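Side-chain contacts in caspase-3 (Porites astreoides, PDB 6WI4), which probably cleaves protein substrates as a cysteine protease of the caspase family, acting in apoptosis of the coral: residues E64-T69 against G101-K106; D107-F112 against K123-Q128. All coordinates share one frame; numbering follows the deposited sequence. Where two conformers were deposited one is given.

Contact 1 (E64-T69 against G101-K106); sequences EIRRIT and GTMAIK
Met103 reaches from its strand to the flank of a helix and lies against two consecutive residues there, Ile65 on the buried side and Arg66 on the outer one. Its CG stands between the backbone N and the carbonyl carbon (chi1 51°), an orientation that carries the thioether toward the helix. On the inner side the contact is apolar and enclosed: Met103 SD lies 4.0 Å from Ile65 CG2, with Ile65 CB just behind, and Leu108, Ile87 and Ile96 close in around the two residues. A branched aliphatic chain and a flexible thioether suit this place, since neither brings a polar group that would need a partner.

Residues 64-69 are part of helix 62-73, which links parallel strands 53-58 and 83-88 in a beta-alpha-beta crossover of the caspase fold. Met103 sits on the edge strand 101-104 of the small three-stranded antiparallel sheet, so the contact ties this sheet to a helix that flanks the main one.

Toward solvent the contact is less enclosed, though its atoms approach as closely. A bend at chi3 (-63°) turns Met103 CE over one face of the Arg66 guanidinium. The same methyl lies alongside the arginine's stem, Met103 CE being 4.0 Å from Arg66 CG. Arg66 arrives extended from the opposite direction and passes far enough for its NH1 to lie 3.7 Å from Met103 CB; the same nitrogen forms a weak, long ion pair with Asp107. Arginine fits this margin because its aliphatic stem can rest on the methionine while its charged end stays at the surface. Replacing Met103 by an alanine would probably open a gap beside Ile65 and leave the Arg66 guanidinium freer to swing.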
loop_
_atom_site.group_PDB
_atom_site.type_symbol
_atom_site.label_atom_id
_atom_site.label_comp_id
_atom_site.label_asym_id
_atom_site.label_seq_id
_atom_site.Cartn_x
_atom_site.Cartn_y
_atom_site.Cartn_z
ATOM N N GLU A 64 11.888 -7.878 -11.442
ATOM C CA GLU A 64 10.663 -7.452 -12.107
ATOM C C GLU A 64 10.018 -6.278 -11.388
ATOM O O GLU A 64 9.492 -5.371 -12.040
ATOM C CB GLU A 64 9.700 -8.624 -12.211
ATOM C CG GLU A 64 10.176 -9.648 -13.245
ATOM C CD GLU A 64 9.416 -10.946 -13.206
ATOM O OE1 GLU A 64 8.917 -11.334 -12.126
ATOM O OE2 GLU A 64 9.339 -11.601 -14.271
ATOM N N ILE A 65 10.060 -6.269 -10.050
ATOM C CA ILE A 65 9.554 -5.119 -9.302
ATOM C C ILE A 65 10.338 -3.869 -9.679
ATOM O O ILE A 65 9.761 -2.807 -9.944
ATOM C CB ILE A 65 9.607 -5.394 -7.785
ATOM C CG1 ILE A 65 8.648 -6.523 -7.410
ATOM C CG2 ILE A 65 9.242 -4.143 -7.008
ATOM C CD1 ILE A 65 8.821 -7.015 -5.985
ATOM N N ARG A 66 11.668 -3.987 -9.737
ATOM C CA ARG A 66 12.493 -2.848 -10.121
ATOM C C ARG A 66 12.187 -2.406 -11.550
ATOM O O ARG A 66 12.135 -1.203 -11.836
ATOM C CB ARG A 66 13.976 -3.199 -9.966
ATOM C CG ARG A 66 14.423 -3.412 -8.515
ATOM C CD ARG A 66 15.939 -3.337 -8.378
ATOM N NE ARG A 66 16.342 -3.366 -6.972
ATOM C CZ ARG A 66 16.725 -4.465 -6.334
ATOM N NH1 ARG A 66 17.066 -4.408 -5.053
ATOM N NH2 ARG A 66 16.770 -5.620 -6.982
ATOM N N ARG A 67 11.942 -3.362 -12.451
ATOM C CA ARG A 67 11.581 -3.000 -13.819
ATOM C C ARG A 67 10.281 -2.207 -13.848
ATOM O O ARG A 67 10.182 -1.182 -14.540
ATOM C CB ARG A 67 11.466 -4.256 -14.687
ATOM C CG ARG A 67 10.949 -3.977 -16.110
ATOM C CD ARG A 67 10.707 -5.263 -16.918
ATOM N NE ARG A 67 9.958 -4.982 -18.146
ATOM C CZ ARG A 67 9.852 -5.805 -19.191
ATOM N NH1 ARG A 67 9.128 -5.440 -20.244
ATOM N NH2 ARG A 67 10.446 -6.996 -19.188
ATOM N N ILE A 68 9.275 -2.652 -13.088
ATOM C CA ILE A 68 8.001 -1.938 -13.049
ATOM C C ILE A 68 8.201 -0.519 -12.529
ATOM O O ILE A 68 7.685 0.450 -13.100
ATOM C CB ILE A 68 6.980 -2.712 -12.198
ATOM C CG1 ILE A 68 6.609 -4.025 -12.884
ATOM C CG2 ILE A 68 5.720 -1.890 -12.014
ATOM C CD1 ILE A 68 5.996 -5.044 -11.940
ATOM N N THR A 69 8.949 -0.368 -11.435
ATOM C CA THR A 69 9.117 0.973 -10.882
ATOM C C THR A 69 9.887 1.874 -11.839
ATOM O O THR A 69 9.551 3.052 -11.977
ATOM C CB THR A 69 9.793 0.919 -9.514
ATOM O OG1 THR A 69 11.120 0.401 -9.637
ATOM C CG2 THR A 69 8.993 0.041 -8.579
ATOM N N GLY A 101 13.481 -12.977 -3.068
ATOM C CA GLY A 101 14.261 -12.441 -1.968
ATOM C C GLY A 101 13.837 -11.025 -1.622
ATOM O O GLY A 101 12.851 -10.503 -2.142
ATOM N N THR A 102 14.634 -10.405 -0.757
ATOM C CA THR A 102 14.279 -9.128 -0.157
ATOM C C THR A 102 14.887 -7.956 -0.914
ATOM O O THR A 102 15.947 -8.065 -1.539
ATOM C CB THR A 102 14.729 -9.056 1.306
ATOM O OG1 THR A 102 16.153 -9.219 1.377
ATOM C CG2 THR A 102 14.063 -10.130 2.125
ATOM N N MET A 103 14.205 -6.820 -0.836
ATOM C CA MET A 103 14.749 -5.555 -1.296
ATOM C C MET A 103 14.285 -4.456 -0.354
ATOM O O MET A 103 13.240 -4.567 0.288
ATOM C CB MET A 103 14.330 -5.233 -2.736
ATOM C CG MET A 103 12.845 -5.346 -2.979
ATOM S SD MET A 103 12.356 -5.000 -4.680
ATOM C CE MET A 103 12.852 -3.292 -4.825
ATOM N N ALA A 104 15.079 -3.394 -0.274
ATOM C CA ALA A 104 14.753 -2.287 0.615
ATOM C C ALA A 104 13.605 -1.462 0.049
ATOM O O ALA A 104 13.573 -1.157 -1.145
ATOM C CB ALA A 104 15.974 -1.396 0.825
ATOM N N ILE A 105 12.667 -1.087 0.923
ATOM C CA ILE A 105 11.553 -0.233 0.514
ATOM C C ILE A 105 12.060 1.121 0.025
ATOM O O ILE A 105 11.480 1.717 -0.889
ATOM C CB ILE A 105 10.549 -0.095 1.683
ATOM C CG1 ILE A 105 9.776 -1.400 1.873
ATOM C CG2 ILE A 105 9.588 1.053 1.453
ATOM C CD1 ILE A 105 8.872 -1.410 3.089
ATOM N N LYS A 106 13.155 1.620 0.605
ATOM C CA LYS A 106 13.752 2.865 0.123
ATOM C C LYS A 106 14.086 2.801 -1.364
ATOM O O LYS A 106 13.984 3.817 -2.061
ATOM C CB LYS A 106 15.008 3.190 0.928
ATOM C CG LYS A 106 14.740 3.592 2.361
#

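Contact 2 (D107-F112 against K123-Q128); sequences DLTAIF and KMFFFQ
Thr109 lays its methyl on the ring of Phe125: CG2 stands 3.7 Å from the ring centroid, 16° off the normal, a CH-pi contact over one face. Followed outward from CB, Phe125 has CG anti to the carbonyl carbon (chi1 -72°), which directs the ring at Thr109 and Phe112. CG already lies under the methyl, 4.1 Å from Thr109 CG2. CD2 and CE2 come nearer, CE2 reaching 3.6 Å from Thr109 CG2, and CE1 also lies beneath it. At the tip, CZ has both Thr109 CG2 and Phe112 CD2 as neighbours, each 3.8 Å away. In the conformer of Phe112 described, the rings make an offset edge-to-face pair with planes at 65°, Phe125 offering its edge. Flat rings suit this buried site, giving one partner a face and another an edge; threonine adds its methyl while OG1 bonds back to Ile105 O.

Leu108, an apolar branch, sets CD1 against the edge of Phe127 at CE1, 4.2 Å away. Bends at chi3 and chi4 bring Lys123 NZ round to Leu118 O and Lys121 O, and a water it also holds reaches Phe112 O weakly.

Helix 105-110 and the residues after it run over strand 123-128 in the opposite sense, Leu108 above Phe127 and Phe112 near Lys123. They pack beside helix 62-73, where Met72 touches Phe112, and reach strand 147-151, where Tyr149 touches Thr109.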
loop_
_atom_site.group_PDB
_atom_site.type_symbol
_atom_site.label_atom_id
_atom_site.label_comp_id
_atom_site.label_asym_id
_atom_site.label_seq_id
_atom_site.Cartn_x
_atom_site.Cartn_y
_atom_site.Cartn_z
ATOM N N ASP A 107 14.486 1.627 -1.864
ATOM C CA ASP A 107 14.741 1.471 -3.296
ATOM C C ASP A 107 13.500 1.788 -4.118
ATOM O O ASP A 107 13.569 2.533 -5.103
ATOM C CB ASP A 107 15.211 0.049 -3.598
ATOM C CG ASP A 107 16.619 -0.213 -3.122
ATOM O OD1 ASP A 107 17.178 0.656 -2.419
ATOM O OD2 ASP A 107 17.161 -1.293 -3.446
ATOM N N LEU A 108 12.359 1.201 -3.742
ATOM C CA LEU A 108 11.112 1.415 -4.468
ATOM C C LEU A 108 10.813 2.895 -4.619
ATOM O O LEU A 108 10.512 3.379 -5.715
ATOM C CB LEU A 108 9.953 0.731 -3.737
ATOM C CG LEU A 108 9.901 -0.790 -3.685
ATOM C CD1 LEU A 108 8.798 -1.265 -2.756
ATOM C CD2 LEU A 108 9.676 -1.311 -5.072
ATOM N N THR A 109 10.901 3.631 -3.519
ATOM C CA THR A 109 10.370 4.981 -3.462
ATOM C C THR A 109 11.363 6.016 -3.957
ATOM O O THR A 109 10.949 7.038 -4.516
ATOM C CB THR A 109 9.934 5.295 -2.026
ATOM O OG1 THR A 109 10.976 4.913 -1.122
ATOM C CG2 THR A 109 8.706 4.472 -1.676
ATOM N N ALA A 110 12.665 5.750 -3.806
ATOM C CA ALA A 110 13.684 6.720 -4.197
ATOM C C ALA A 110 13.563 7.100 -5.666
ATOM O O ALA A 110 13.674 8.281 -6.017
ATOM C CB ALA A 110 15.077 6.158 -3.913
ATOM N N ILE A 111 13.317 6.119 -6.535
ATOM C CA ILE A 111 13.308 6.352 -7.974
ATOM C C ILE A 111 12.229 7.342 -8.410
ATOM O O ILE A 111 12.264 7.821 -9.546
ATOM C CB ILE A 111 13.170 4.996 -8.706
ATOM C CG1 ILE A 111 13.432 5.142 -10.207
ATOM C CG2 ILE A 111 11.804 4.386 -8.458
ATOM C CD1 ILE A 111 14.082 3.926 -10.830
ATOM N N PHE A 112 11.313 7.722 -7.516
ATOM C CA PHE A 112 10.251 8.666 -7.846
ATOM C C PHE A 112 10.493 10.071 -7.313
ATOM O O PHE A 112 9.747 10.990 -7.677
ATOM C CB PHE A 112 8.909 8.154 -7.316
ATOM C CG PHE A 112 8.433 6.913 -7.998
ATOM C CD1 PHE A 112 7.827 6.983 -9.239
ATOM C CD2 PHE A 112 8.600 5.675 -7.404
ATOM C CE1 PHE A 112 7.390 5.843 -9.871
ATOM C CE2 PHE A 112 8.168 4.530 -8.031
ATOM C CZ PHE A 112 7.560 4.613 -9.267
ATOM N N LYS A 123 2.069 11.218 -4.396
ATOM C CA LYS A 123 2.639 9.910 -4.702
ATOM C C LYS A 123 2.303 9.012 -3.530
ATOM O O LYS A 123 2.896 9.149 -2.454
ATOM C CB LYS A 123 4.147 10.013 -4.921
ATOM C CG LYS A 123 4.506 10.950 -6.091
ATOM C CD LYS A 123 5.958 11.391 -6.059
ATOM C CE LYS A 123 6.178 12.673 -5.240
ATOM N NZ LYS A 123 5.724 13.906 -5.955
ATOM N N MET A 124 1.343 8.120 -3.732
ATOM C CA MET A 124 0.781 7.303 -2.661
ATOM C C MET A 124 1.336 5.892 -2.743
ATOM O O MET A 124 1.268 5.260 -3.798
ATOM C CB MET A 124 -0.739 7.262 -2.761
ATOM C CG MET A 124 -1.408 8.611 -2.594
ATOM S SD MET A 124 -3.119 8.569 -3.154
ATOM C CE MET A 124 -2.910 9.185 -4.827
ATOM N N PHE A 125 1.843 5.388 -1.623
ATOM C CA PHE A 125 2.330 4.018 -1.531
ATOM C C PHE A 125 1.538 3.278 -0.464
ATOM O O PHE A 125 1.371 3.789 0.648
ATOM C CB PHE A 125 3.823 4.008 -1.203
ATOM C CG PHE A 125 4.674 4.451 -2.339
ATOM C CD1 PHE A 125 4.734 5.785 -2.697
ATOM C CD2 PHE A 125 5.386 3.530 -3.084
ATOM C CE1 PHE A 125 5.507 6.196 -3.770
ATOM C CE2 PHE A 125 6.151 3.934 -4.152
ATOM C CZ PHE A 125 6.214 5.271 -4.492
ATOM N N PHE A 126 1.029 2.095 -0.807
ATOM C CA PHE A 126 0.283 1.253 0.120
ATOM C C PHE A 126 1.006 -0.074 0.279
ATOM O O PHE A 126 1.344 -0.718 -0.719
ATOM C CB PHE A 126 -1.144 0.992 -0.373
ATOM C CG PHE A 126 -1.953 2.232 -0.603
ATOM C CD1 PHE A 126 -1.900 2.899 -1.817
ATOM C CD2 PHE A 126 -2.800 2.708 0.390
ATOM C CE1 PHE A 126 -2.658 4.040 -2.035
ATOM C CE2 PHE A 126 -3.557 3.856 0.177
ATOM C CZ PHE A 126 -3.488 4.515 -1.039
ATOM N N PHE A 127 1.210 -0.502 1.521
ATOM C CA PHE A 127 1.953 -1.727 1.801
ATOM C C PHE A 127 1.117 -2.658 2.657
ATOM O O PHE A 127 0.705 -2.279 3.759
ATOM C CB PHE A 127 3.258 -1.432 2.541
ATOM C CG PHE A 127 4.188 -0.530 1.813
ATOM C CD1 PHE A 127 5.037 -1.032 0.846
ATOM C CD2 PHE A 127 4.226 0.822 2.089
ATOM C CE1 PHE A 127 5.901 -0.188 0.156
ATOM C CE2 PHE A 127 5.106 1.669 1.414
ATOM C CZ PHE A 127 5.942 1.159 0.449
ATOM N N GLN A 128 0.909 -3.890 2.186
ATOM C CA GLN A 128 0.441 -4.982 3.029
ATOM C C GLN A 128 1.584 -5.993 3.072
ATOM O O GLN A 128 1.823 -6.709 2.096
ATOM C CB GLN A 128 -0.847 -5.605 2.502
ATOM C CG GLN A 128 -1.230 -6.914 3.203
ATOM C CD GLN A 128 -1.355 -6.769 4.712
ATOM O OE1 GLN A 128 -1.939 -5.804 5.214
ATOM N NE2 GLN A 128 -0.815 -7.740 5.445
HETATM O O HOH W 1 7.951 13.824 -8.028
#

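Contact 1 holds the strand that runs into helix 105-110, and contact 2 the helix itself. Contact 2 is the deeper, about 8 Å from its centre to that of the chain against 14 Å for contact 1, and is built on aromatic rings over the central sheet. Contact 1, farther out, joins aliphatic packing to an arginine at the surface. The two meet where Leu108 CD2 lies 3.5 Å from Ile65 CG2, making one continuous apolar layer. Contact 2 also borders the substrate site: its strand ends at Gln128, whose NE2 bonds an acidic side chain of the bound peptide, consistent with the S1 pocket of caspases.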